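Local coordinates for CRISPR-associated endonuclease Cas1 (Thermotoga maritima, PDB 4XTK), which acts as a metal-dependent DNA endonuclease of the CRISPR adaptive immune system, working as a homodimer that joins a Cas2 dimer, at the interface of chains A and B. Sequence-based numbering; all coordinates share one arbitrary frame. Chains: chain A/B, CRISPR-associated endonuclease Cas1.

Contact 1: the interface of chains A and B. Residues chain A 225-227; chain B 86-89.
In this homodimer of the Cas1 family, the segment that links the N-terminal beta domain of one subunit to its helical domain runs against a loop of the other subunit's catalytic domain; here B:Tyr86 to B:Ser89 of that linker meet A:Phe225 to A:Arg227, a stretch lying a few residues after the histidine A:His221, expected by similarity to bind manganese. The backbones are tied at two places. B:Tyr86 N donates to A:Arg226 O at 2.7 Å, the straighter of the two bonds. B:Ser89 N reaches A:Phe225 O at 3.1 Å through a more bent bond. Next to the first tie the phenol of B:Tyr86 lies flat against the A:Arg226-A:Arg227 peptide. CG of this tyrosine sits between its backbone N and carbonyl carbon, chi1 45°, which turns the ring back under that peptide. The carbonyl carbon of A:Arg226 stands over the middle of one face, 3.4 Å from the ring centroid, while A:Arg227 CA stands above the same face, out past the rim, 3.5 Å from CE2. A flat aromatic suits the place because the flat peptide can lie along its face while its carbonyl is met by the tyrosine's own N-H. A:Arg226 works from its other end as well: its aliphatic CB and CG pass B:Tyr86 O, and a bend at chi3 carries the guanidinium over to B:Asn88. There NH1 comes 3.4 Å from B:Asn88 CB, whereas NH2 stays 3.6 Å from the amide nitrogen ND2. Guanidinium and amide planes stand nearly perpendicular, and NH2 and ND2 both carry N-H groups, so the two tips meet by packing. The small side chain of B:Ser89 may let the linker come close, and its hydroxyl OG lies 3.3 Å from A:Phe225 CB, beside the start of the aromatic side chain.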
loop_
_atom_site.group_PDB
_atom_site.type_symbol
_atom_site.label_atom_id
_atom_site.label_comp_id
_atom_site.label_asym_id
_atom_site.label_seq_id
_atom_site.Cartn_x
_atom_site.Cartn_y
_atom_site.Cartn_z
ATOM N N PHE A 225 -3.470 -6.261 -10.740
ATOM C CA PHE A 225 -2.681 -6.154 -9.542
ATOM C C PHE A 225 -1.817 -7.389 -9.492
ATOM O O PHE A 225 -2.055 -8.331 -8.737
ATOM C CB PHE A 225 -3.620 -5.995 -8.349
ATOM C CG PHE A 225 -4.612 -4.865 -8.527
ATOM C CD1 PHE A 225 -4.295 -3.574 -8.125
ATOM C CD2 PHE A 225 -5.838 -5.083 -9.142
ATOM C CE1 PHE A 225 -5.193 -2.531 -8.302
ATOM C CE2 PHE A 225 -6.739 -4.042 -9.330
ATOM C CZ PHE A 225 -6.419 -2.768 -8.910
ATOM N N ARG A 226 -0.772 -7.323 -10.316
ATOM C CA ARG A 226 0.326 -8.274 -10.355
ATOM C C ARG A 226 1.690 -7.637 -10.096
ATOM O O ARG A 226 2.714 -8.330 -10.087
ATOM C CB ARG A 226 0.293 -9.018 -11.687
ATOM C CG ARG A 226 -0.911 -9.951 -11.766
ATOM C CD ARG A 226 -1.108 -10.541 -13.146
ATOM N NE ARG A 226 -2.437 -10.220 -13.663
ATOM C CZ ARG A 226 -3.504 -11.001 -13.525
ATOM N NH1 ARG A 226 -3.406 -12.161 -12.888
ATOM N NH2 ARG A 226 -4.673 -10.622 -14.027
ATOM N N ARG A 227 1.700 -6.317 -9.920
ATOM C CA ARG A 227 2.942 -5.545 -9.921
ATOM C C ARG A 227 2.707 -4.072 -9.606
ATOM O O ARG A 227 1.571 -3.603 -9.547
ATOM C CB ARG A 227 3.613 -5.631 -11.286
ATOM C CG ARG A 227 2.818 -4.837 -12.300
ATOM C CD ARG A 227 3.413 -4.809 -13.673
ATOM N NE ARG A 227 2.446 -4.216 -14.588
ATOM C CZ ARG A 227 2.638 -4.064 -15.892
ATOM N NH1 ARG A 227 3.775 -4.458 -16.449
ATOM N NH2 ARG A 227 1.686 -3.517 -16.635
ATOM N N TYR B 86 3.623 -10.635 -8.990
ATOM C CA TYR B 86 2.966 -11.521 -8.042
ATOM C C TYR B 86 1.583 -11.922 -8.544
ATOM O O TYR B 86 1.044 -11.297 -9.453
ATOM C CB TYR B 86 2.879 -10.856 -6.664
ATOM C CG TYR B 86 2.429 -9.411 -6.701
ATOM C CD1 TYR B 86 1.082 -9.081 -6.671
ATOM C CD2 TYR B 86 3.354 -8.375 -6.768
ATOM C CE1 TYR B 86 0.666 -7.765 -6.703
ATOM C CE2 TYR B 86 2.947 -7.055 -6.799
ATOM C CZ TYR B 86 1.602 -6.755 -6.770
ATOM O OH TYR B 86 1.183 -5.443 -6.805
ATOM N N LEU B 87 1.026 -12.975 -7.955
ATOM C CA LEU B 87 -0.319 -13.437 -8.280
ATOM C C LEU B 87 -1.334 -12.317 -8.090
ATOM O O LEU B 87 -1.147 -11.459 -7.228
ATOM C CB LEU B 87 -0.697 -14.628 -7.403
ATOM C CG LEU B 87 0.224 -15.841 -7.502
ATOM C CD1 LEU B 87 -0.070 -16.816 -6.379
ATOM C CD2 LEU B 87 0.063 -16.514 -8.847
ATOM N N ASN B 88 -2.401 -12.331 -8.889
ATOM C CA ASN B 88 -3.438 -11.301 -8.811
ATOM C C ASN B 88 -3.916 -11.170 -7.374
ATOM O O ASN B 88 -4.329 -12.151 -6.758
ATOM C CB ASN B 88 -4.608 -11.644 -9.745
ATOM C CG ASN B 88 -5.682 -10.556 -9.786
ATOM O OD1 ASN B 88 -5.861 -9.789 -8.837
ATOM N ND2 ASN B 88 -6.396 -10.483 -10.904
ATOM N N SER B 89 -3.860 -9.951 -6.845
ATOM C CA SER B 89 -4.069 -9.743 -5.416
ATOM C C SER B 89 -5.533 -9.517 -5.082
ATOM O O SER B 89 -5.907 -9.505 -3.911
ATOM C CB SER B 89 -3.250 -8.559 -4.922
ATOM O OG SER B 89 -3.825 -7.345 -5.367
#

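Contact 2: the interface of chains A and B. Residues chain A 70, 78-81; chain B 55, 58, 81-83.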
loop_
_atom_site.group_PDB
_atom_site.type_symbol
_atom_site.label_atom_id
_atom_site.label_comp_id
_atom_site.label_asym_id
_atom_site.label_seq_id
_atom_site.Cartn_x
_atom_site.Cartn_y
_atom_site.Cartn_z
ATOM N N PHE A 70 15.236 -5.592 -2.993
ATOM C CA PHE A 70 16.106 -6.755 -3.014
ATOM C C PHE A 70 16.458 -7.154 -4.440
ATOM O O PHE A 70 15.601 -7.184 -5.326
ATOM C CB PHE A 70 15.448 -7.924 -2.273
ATOM C CG PHE A 70 15.265 -7.675 -0.807
ATOM C CD1 PHE A 70 16.288 -7.950 0.086
ATOM C CD2 PHE A 70 14.078 -7.137 -0.323
ATOM C CE1 PHE A 70 16.126 -7.710 1.440
ATOM C CE2 PHE A 70 13.911 -6.895 1.028
ATOM C CZ PHE A 70 14.936 -7.182 1.910
ATOM N N VAL A 78 14.352 -8.805 -7.593
ATOM C CA VAL A 78 13.396 -9.797 -7.100
ATOM C C VAL A 78 12.157 -9.182 -6.448
ATOM O O VAL A 78 11.070 -9.750 -6.528
ATOM C CB VAL A 78 14.065 -10.795 -6.114
ATOM C CG1 VAL A 78 15.256 -11.468 -6.780
ATOM C CG2 VAL A 78 14.493 -10.113 -4.834
ATOM N N GLY A 79 12.315 -8.035 -5.795
ATOM C CA GLY A 79 11.179 -7.409 -5.150
ATOM C C GLY A 79 11.480 -6.372 -4.085
ATOM O O GLY A 79 12.633 -6.079 -3.775
ATOM N N THR A 80 10.418 -5.825 -3.506
ATOM C CA THR A 80 10.541 -4.700 -2.595
ATOM C C THR A 80 9.725 -4.923 -1.332
ATOM O O THR A 80 8.631 -5.484 -1.387
ATOM C CB THR A 80 10.078 -3.396 -3.279
ATOM O OG1 THR A 80 10.910 -3.128 -4.416
ATOM C CG2 THR A 80 10.137 -2.212 -2.314
ATOM N N PHE A 81 10.261 -4.511 -0.187
ATOM C CA PHE A 81 9.428 -4.379 0.993
ATOM C C PHE A 81 8.889 -2.953 1.016
ATOM O O PHE A 81 9.632 -1.981 1.174
ATOM C CB PHE A 81 10.203 -4.704 2.267
ATOM C CG PHE A 81 9.501 -4.281 3.526
ATOM C CD1 PHE A 81 8.409 -4.997 4.002
ATOM C CD2 PHE A 81 9.929 -3.165 4.232
ATOM C CE1 PHE A 81 7.755 -4.603 5.161
ATOM C CE2 PHE A 81 9.279 -2.761 5.391
ATOM C CZ PHE A 81 8.195 -3.481 5.859
ATOM N N LYS B 55 17.311 -13.425 2.200
ATOM C CA LYS B 55 16.984 -13.016 0.843
ATOM C C LYS B 55 16.643 -14.216 -0.042
ATOM O O LYS B 55 15.833 -14.102 -0.961
ATOM C CB LYS B 55 18.139 -12.220 0.237
ATOM C CG LYS B 55 17.811 -11.607 -1.107
ATOM C CD LYS B 55 18.975 -10.807 -1.646
ATOM C CE LYS B 55 20.005 -11.713 -2.284
ATOM N NZ LYS B 55 21.132 -10.910 -2.824
ATOM N N LEU B 58 13.054 -14.846 0.203
ATOM C CA LEU B 58 12.337 -13.834 -0.566
ATOM C C LEU B 58 12.439 -14.129 -2.064
ATOM O O LEU B 58 11.479 -13.936 -2.812
ATOM C CB LEU B 58 12.877 -12.433 -0.263
ATOM C CG LEU B 58 12.629 -11.903 1.153
ATOM C CD1 LEU B 58 13.092 -10.452 1.301
ATOM C CD2 LEU B 58 11.164 -12.045 1.529
ATOM N N PHE B 81 6.169 -7.402 1.521
ATOM C CA PHE B 81 7.175 -7.698 0.512
ATOM C C PHE B 81 6.463 -8.072 -0.782
ATOM O O PHE B 81 5.820 -9.119 -0.875
ATOM C CB PHE B 81 8.102 -8.832 0.957
ATOM C CG PHE B 81 8.961 -9.375 -0.149
ATOM C CD1 PHE B 81 10.124 -8.724 -0.526
ATOM C CD2 PHE B 81 8.592 -10.529 -0.829
ATOM C CE1 PHE B 81 10.908 -9.217 -1.555
ATOM C CE2 PHE B 81 9.367 -11.025 -1.858
ATOM C CZ PHE B 81 10.528 -10.370 -2.221
ATOM N N TYR B 82 6.570 -7.204 -1.779
ATOM C CA TYR B 82 5.968 -7.472 -3.076
ATOM C C TYR B 82 7.025 -7.997 -4.033
ATOM O O TYR B 82 8.037 -7.334 -4.262
ATOM C CB TYR B 82 5.322 -6.213 -3.664
ATOM C CG TYR B 82 4.059 -5.745 -2.974
ATOM C CD1 TYR B 82 2.824 -6.318 -3.268
ATOM C CD2 TYR B 82 4.095 -4.706 -2.051
ATOM C CE1 TYR B 82 1.665 -5.878 -2.645
ATOM C CE2 TYR B 82 2.942 -4.254 -1.434
ATOM C CZ TYR B 82 1.732 -4.845 -1.727
ATOM O OH TYR B 82 0.591 -4.393 -1.100
ATOM N N PRO B 83 6.799 -9.193 -4.593
ATOM C CA PRO B 83 7.704 -9.691 -5.633
ATOM C C PRO B 83 7.596 -8.799 -6.858
ATOM O O PRO B 83 6.612 -8.065 -6.977
ATOM C CB PRO B 83 7.181 -11.102 -5.926
ATOM C CG PRO B 83 6.290 -11.444 -4.769
ATOM C CD PRO B 83 5.713 -10.142 -4.305
#
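B:Phe81 and A:Thr80 meet where strands 77-83 of the two subunits pair antiparallel, a beta bridge that joins the N-terminal domains across the dimer axis. From B:Phe81 CB, CG leaves anti to the backbone N, chi1 168°, and the side chain runs under the partner strand. CB and CG pass A:Thr80 O at the limit of contact; CD1 comes to 3.7 Å from that same oxygen. Farther out, CE1 lies 3.8 Å from A:Gly79 C and also touches A:Phe70 CD2, at 4.0 Å. A glycine fits at A:Gly79, probably because with no side chain there the ring can reach its main chain. One face of the B:Phe81 ring is backed within its own chain by B:Leu58 CD2, over the centre. The other methyl of that leucine, CD1, is centred over a face of the A:Phe70 ring, 3.7 Å from its centroid. A branched leucine on helix 55-63 is apt here, as its two methyls serve two aromatic rings, one from each subunit. Beside it the aliphatic part of B:Lys55 slides past A:Phe70, its CG near CD1, an arm long enough to give carbon to the contact before its terminal amine.

The strands themselves are joined through A:Thr80 and B:Tyr82. A:Thr80 N donates to B:Tyr82 O at 2.9 Å, and in return B:Tyr82 N donates to A:Thr80 O at 2.7 Å. At the two-fold axis the two copies of residue 81 face each other, A:Phe81 CA lying 4.0 Å from B:Phe81 CA.

The C-alpha centres of contact 1 and contact 2 lie about 13 Å apart, and in chain B the two are nearly continuous: strand 77-83 pairs in contact 2, and the chain then runs on through residues 86-89 of contact 1 to reach helix 90-101. Chain A contributes two different regions, its beta domain to contact 2 and residues 225-227 of its helical domain to contact 1. One stretch of chain B thus touches both domains of its partner. With the twins made by two-fold symmetry, this may help fix the orientation of the domains within the Cas1 homodimer.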